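Long-range contacts in 2-C-methyl-D-erythritol 2,4-cyclodiphosphate synthase (Thermus thermophilus, PDB 1IV4), which converts 4-diphosphocytidyl-2-C-methyl-D-erythritol 2-phosphate into 2-C-methyl-D-erythritol 2,4-cyclodiphosphate with release of CMP, a step of isoprenoid biosynthesis: residues A[27-32]-A[100-105]; A[96-101]-A[129-134]. The protein carries 3 engineered substitutions. One frame throughout, in Å; residues are numbered along the deposited sequence.

Contact 1. Residues A[27-32]-A[100-105]; sequences SPVGAL and LDRPKL. With C5P (cytidine-5'-monophosphate), chain J.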
# COMPACT_ATOMS: atom_id res chain seq x y z
N SER A 27 13.97 22.20 -4.21
CA SER A 27 12.62 22.27 -3.66
C SER A 27 12.41 23.42 -2.68
O SER A 27 13.30 23.77 -1.91
CB SER A 27 12.39 20.96 -2.89
OG SER A 27 11.16 20.91 -2.22
N PRO A 28 11.21 23.97 -2.66
CA PRO A 28 10.86 24.99 -1.64
C PRO A 28 10.75 24.37 -0.25
O PRO A 28 10.84 25.05 0.78
CB PRO A 28 9.52 25.51 -2.17
CG PRO A 28 8.93 24.31 -2.87
CD PRO A 28 10.10 23.68 -3.58
N VAL A 29 10.56 23.05 -0.17
CA VAL A 29 10.30 22.34 1.07
C VAL A 29 11.11 21.05 1.17
O VAL A 29 11.49 20.45 0.16
CB VAL A 29 8.81 21.98 1.23
CG1 VAL A 29 7.97 23.24 1.33
CG2 VAL A 29 8.32 21.10 0.08
N GLY A 30 11.38 20.63 2.40
CA GLY A 30 12.14 19.41 2.63
C GLY A 30 11.81 18.81 3.98
O GLY A 30 11.05 19.35 4.80
N ALA A 31 12.39 17.63 4.21
CA ALA A 31 11.94 16.90 5.39
C ALA A 31 12.38 17.62 6.66
O ALA A 31 13.53 18.07 6.74
CB ALA A 31 12.45 15.46 5.38
N LEU A 32 11.41 17.67 7.57
CA LEU A 32 11.65 18.04 8.96
C LEU A 32 12.01 16.74 9.67
O LEU A 32 11.11 15.95 9.98
CB LEU A 32 10.46 18.71 9.64
CG LEU A 32 10.42 18.44 11.15
CD1 LEU A 32 11.15 19.55 11.91
CD2 LEU A 32 8.99 18.31 11.64
N LEU A 100 3.53 13.45 -2.98
CA LEU A 100 3.89 14.78 -2.53
C LEU A 100 3.39 15.80 -3.56
O LEU A 100 3.36 15.55 -4.76
CB LEU A 100 5.39 14.90 -2.29
CG LEU A 100 6.25 15.00 -3.55
CD1 LEU A 100 7.68 15.38 -3.20
CD2 LEU A 100 6.19 13.68 -4.31
N ASP A 101 2.99 16.95 -3.04
CA ASP A 101 2.32 17.94 -3.87
C ASP A 101 3.32 18.71 -4.72
O ASP A 101 3.03 18.93 -5.89
CB ASP A 101 1.52 18.94 -3.03
CG ASP A 101 0.36 18.31 -2.31
OD1 ASP A 101 0.18 17.09 -2.36
OD2 ASP A 101 -0.41 19.07 -1.68
N ARG A 102 4.41 19.11 -4.08
CA ARG A 102 5.52 19.82 -4.70
C ARG A 102 6.83 19.40 -4.05
O ARG A 102 6.84 18.94 -2.89
CB ARG A 102 5.30 21.33 -4.57
CG ARG A 102 5.07 21.73 -3.12
CD ARG A 102 4.65 23.19 -2.92
NE ARG A 102 5.04 23.61 -1.57
CZ ARG A 102 5.50 24.78 -1.16
NH1 ARG A 102 5.67 25.82 -1.98
NH2 ARG A 102 5.79 24.92 0.13
N PRO A 103 7.96 19.49 -4.73
CA PRO A 103 8.07 19.93 -6.12
C PRO A 103 7.64 18.85 -7.11
O PRO A 103 7.45 17.70 -6.74
CB PRO A 103 9.59 20.14 -6.29
CG PRO A 103 10.19 19.13 -5.37
CD PRO A 103 9.30 19.15 -4.16
N LYS A 104 7.48 19.22 -8.38
CA LYS A 104 7.27 18.22 -9.42
C LYS A 104 8.51 17.32 -9.53
O LYS A 104 9.64 17.84 -9.60
CB LYS A 104 6.99 18.85 -10.78
CG LYS A 104 6.38 20.24 -10.74
CD LYS A 104 4.92 20.23 -10.34
CE LYS A 104 4.07 19.34 -11.25
NZ LYS A 104 3.55 20.09 -12.42
N LEU A 105 8.30 16.00 -9.54
CA LEU A 105 9.44 15.09 -9.61
C LEU A 105 9.70 14.64 -11.03
O LEU A 105 10.77 14.11 -11.31
CB LEU A 105 9.27 13.87 -8.71
CG LEU A 105 9.20 14.16 -7.20
CD1 LEU A 105 9.00 12.87 -6.43
CD2 LEU A 105 10.44 14.89 -6.72
O3P C5P J . -1.64 13.43 -8.23
P C5P J . -1.88 13.74 -9.76
O1P C5P J . -2.36 15.08 -9.98
O2P C5P J . -2.68 12.60 -10.53
O5' C5P J . -0.47 13.56 -10.51
C5' C5P J . -0.34 13.79 -11.88
C4' C5P J . 1.05 13.53 -12.26
O4' C5P J . 2.13 14.40 -11.87
C3' C5P J . 1.60 12.09 -12.09
O3' C5P J . 1.02 10.91 -12.69
C2' C5P J . 3.10 12.26 -12.02
O2' C5P J . 3.40 12.22 -13.39
C1' C5P J . 3.36 13.72 -12.02
N1 C5P J . 3.84 14.18 -10.62
C2 C5P J . 5.17 14.73 -10.49
N3 C5P J . 5.68 15.17 -9.31
C4 C5P J . 4.90 15.12 -8.12
C5 C5P J . 3.57 14.59 -8.15
C6 C5P J . 3.10 14.17 -9.39
O2 C5P J . 5.89 14.79 -11.50
N4 C5P J . 5.40 15.58 -6.95
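S27 and P103 make the tight end of this contact. The serine lies against the CD-CG side of the proline ring, S27 CB lying 3.8 Å from both P103 CG and P103 CD. No hydrogen bond joins the two segments. The solvent side is carried by P28 and R102, both exposed; P28 CD touches P103 only at 4.5 Å, to P103 CB. Here R102 leaves the loop with CG tucked between its backbone N and carbonyl carbon (chi1 54°), then runs extended, which carries its guanidinium to the side chains of P28 and V29. P28 CG sits above one face of this group, off toward its rim and 3.7 Å from R102 NH1, while the V29 side chain crosses R102 at about a right angle. A salt bridge from R102 NH2 to E14 of strand 3-14 fixes the charged end. P103 belongs to the loop that receives cytosine: C5P N4 donates to L100 O and to P103 O, both at 3.0 Å, and L105 N donates to C5P N3 at 2.8 Å. Two acceptors for the amino group and one donor for the ring nitrogen match cytosine, consistent with selection of this base by main-chain atoms.

Contact 2. Residues A[96-101]-A[129-134]; sequences LVLTLD and LTFKTS. With MG (magnesium ion), chain I; C5P (cytidine-5'-monophosphate), chain J.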
# COMPACT_ATOMS: atom_id res chain seq x y z
N LEU A 96 7.60 1.36 -6.16
CA LEU A 96 7.16 2.22 -5.04
C LEU A 96 6.45 3.47 -5.57
O LEU A 96 6.67 3.81 -6.72
CB LEU A 96 8.35 2.63 -4.19
CG LEU A 96 9.33 3.56 -4.89
CD1 LEU A 96 10.23 4.26 -3.86
CD2 LEU A 96 10.19 2.86 -5.92
N VAL A 97 5.68 4.10 -4.70
CA VAL A 97 4.93 5.30 -5.06
C VAL A 97 5.34 6.43 -4.13
O VAL A 97 5.32 6.24 -2.92
CB VAL A 97 3.42 5.06 -4.95
CG1 VAL A 97 2.66 6.31 -5.35
CG2 VAL A 97 3.01 3.89 -5.85
N LEU A 98 5.68 7.59 -4.68
CA LEU A 98 5.94 8.77 -3.87
C LEU A 98 4.79 9.75 -4.02
O LEU A 98 4.39 10.06 -5.15
CB LEU A 98 7.24 9.49 -4.26
CG LEU A 98 8.48 8.62 -4.34
CD1 LEU A 98 9.69 9.43 -4.78
CD2 LEU A 98 8.76 7.99 -3.00
N THR A 99 4.32 10.15 -2.83
CA THR A 99 3.19 11.08 -2.77
C THR A 99 3.66 12.41 -2.18
O THR A 99 4.15 12.44 -1.05
CB THR A 99 2.02 10.55 -1.92
OG1 THR A 99 1.60 9.30 -2.48
CG2 THR A 99 0.86 11.53 -1.96
N LEU A 100 3.53 13.45 -2.98
CA LEU A 100 3.89 14.78 -2.53
C LEU A 100 3.39 15.80 -3.56
O LEU A 100 3.36 15.55 -4.76
CB LEU A 100 5.39 14.90 -2.29
CG LEU A 100 6.25 15.00 -3.55
CD1 LEU A 100 7.68 15.38 -3.20
CD2 LEU A 100 6.19 13.68 -4.31
N ASP A 101 2.99 16.95 -3.04
CA ASP A 101 2.32 17.94 -3.87
C ASP A 101 3.32 18.71 -4.72
O ASP A 101 3.03 18.93 -5.89
CB ASP A 101 1.52 18.94 -3.03
CG ASP A 101 0.36 18.31 -2.31
OD1 ASP A 101 0.18 17.09 -2.36
OD2 ASP A 101 -0.41 19.07 -1.68
N LEU A 129 9.03 3.18 -10.32
CA LEU A 129 8.84 4.42 -9.60
C LEU A 129 7.69 5.24 -10.15
O LEU A 129 7.65 5.55 -11.35
CB LEU A 129 10.15 5.21 -9.68
CG LEU A 129 10.16 6.56 -8.97
CD1 LEU A 129 9.89 6.40 -7.48
CD2 LEU A 129 11.51 7.23 -9.21
N THR A 130 6.73 5.59 -9.30
CA THR A 130 5.65 6.45 -9.80
C THR A 130 5.44 7.61 -8.81
O THR A 130 5.73 7.47 -7.64
CB THR A 130 4.30 5.75 -10.00
OG1 THR A 130 3.89 5.17 -8.75
CG2 THR A 130 4.45 4.62 -11.01
N PHE A 131 4.95 8.73 -9.33
CA PHE A 131 4.73 9.90 -8.47
C PHE A 131 3.27 10.32 -8.49
O PHE A 131 2.58 10.24 -9.52
CB PHE A 131 5.54 11.11 -8.97
CG PHE A 131 6.96 10.81 -9.38
CD1 PHE A 131 7.84 10.15 -8.54
CD2 PHE A 131 7.43 11.20 -10.64
CE1 PHE A 131 9.14 9.89 -8.93
CE2 PHE A 131 8.72 10.95 -11.02
CZ PHE A 131 9.61 10.31 -10.17
N LYS A 132 2.79 10.84 -7.35
CA LYS A 132 1.44 11.40 -7.35
C LYS A 132 1.40 12.58 -6.37
O LYS A 132 2.24 12.60 -5.48
CB LYS A 132 0.39 10.40 -6.90
CG LYS A 132 0.50 8.97 -7.34
CD LYS A 132 -0.37 8.68 -8.55
CE LYS A 132 -1.65 9.48 -8.57
NZ LYS A 132 -2.21 9.63 -9.95
N THR A 133 0.44 13.48 -6.52
CA THR A 133 0.16 14.46 -5.48
C THR A 133 -0.79 13.84 -4.47
O THR A 133 -1.32 12.76 -4.71
CB THR A 133 -0.49 15.76 -6.02
OG1 THR A 133 -1.85 15.48 -6.42
CG2 THR A 133 0.24 16.25 -7.25
N SER A 134 -1.00 14.53 -3.35
CA SER A 134 -1.95 14.08 -2.35
C SER A 134 -3.35 14.63 -2.64
O SER A 134 -4.29 14.31 -1.92
CB SER A 134 -1.53 14.51 -0.94
OG SER A 134 -1.78 15.89 -0.70
MG MG I . -3.74 10.98 -9.65
O3P C5P J . -1.64 13.43 -8.23
P C5P J . -1.88 13.74 -9.76
O1P C5P J . -2.36 15.08 -9.98
O2P C5P J . -2.68 12.60 -10.53
O5' C5P J . -0.47 13.56 -10.51
C5' C5P J . -0.34 13.79 -11.88
C4' C5P J . 1.05 13.53 -12.26
O4' C5P J . 2.13 14.40 -11.87
C3' C5P J . 1.60 12.09 -12.09
O3' C5P J . 1.02 10.91 -12.69
C2' C5P J . 3.10 12.26 -12.02
O2' C5P J . 3.40 12.22 -13.39
C1' C5P J . 3.36 13.72 -12.02
N1 C5P J . 3.84 14.18 -10.62
C2 C5P J . 5.17 14.73 -10.49
N3 C5P J . 5.68 15.17 -9.31
C4 C5P J . 4.90 15.12 -8.12
C5 C5P J . 3.57 14.59 -8.15
C6 C5P J . 3.10 14.17 -9.39
O2 C5P J . 5.89 14.79 -11.50
N4 C5P J . 5.40 15.58 -6.95
O HOH W 1 4.94 2.50 -8.46
O HOH W 2 -5.39 12.03 -9.03
O HOH W 3 -3.28 11.51 -7.55
O HOH W 4 -4.74 10.68 -11.12
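D101 OD1 is gripped twice by S134: S134 N meets D101 OD1 at 3.0 Å, nearly along the C-O axis. S134 OG donates to the syn lone pair of D101 OD1 at 2.8 Å. D101 CG lies beside its backbone N (chi1 -66°), which brings the carboxylate to the turn after strand 129-132, and A138 N also hydrogen-bonds to S134 OG. Upstream, strands 96-99 and 129-132 run parallel, their axes 24° apart, joined by backbone bonds from T130 N to L96 O, L98 N to T130 O, K132 N to L98 O and L100 N to K132 O. On the face bearing L96, L98, L129 and F131, L98 CD1 meets the F131 ring at its edge, 4.2 Å from F131 CE1, while L129 CD1 touches L96 CD2 at 3.9 Å. On the other, V97 CG2 packs on T130 OG1. Just past strand 129-132 the loop takes the phosphate: T133 N and T133 OG1 both donate to C5P O3P at 2.7 Å, consistent with the predicted role of T133 as transition-state stabiliser. K132 NZ is modelled 2.1 Å from the magnesium ion, a doubtful bond for a lysine; C5P O2P and D8 of the second subunit are sounder ligands. The pair forms the strands of a beta-alpha-beta unit; its helix 109-120 packs on L129 and F131, helix 39-50 on L96 and L98, and antiparallel strand 141-150 flanks strand 91-99.

In the fold
The centres of contacts 1 and 2 lie about 11 Å apart, on the same side of the chain's centre. In sequence, segment 27-32 comes first, then 96-101, which runs into 100-105 through the shared L100 and D101, and finally 129-134. Both contacts reach the same mixed sheet, whose outermost strands within the chain are 29-31 and 127-132. They also meet directly: L105 CD1 packs on F131 CD1 at 3.6 Å. The nucleotide spans both, with its base at the loop of contact 1 and its phosphate at the loop just past strand 127-132 in contact 2. D56 and D8 of the second subunit complete the nucleotide and magnesium sites, which therefore lie between subunits of the homotrimer.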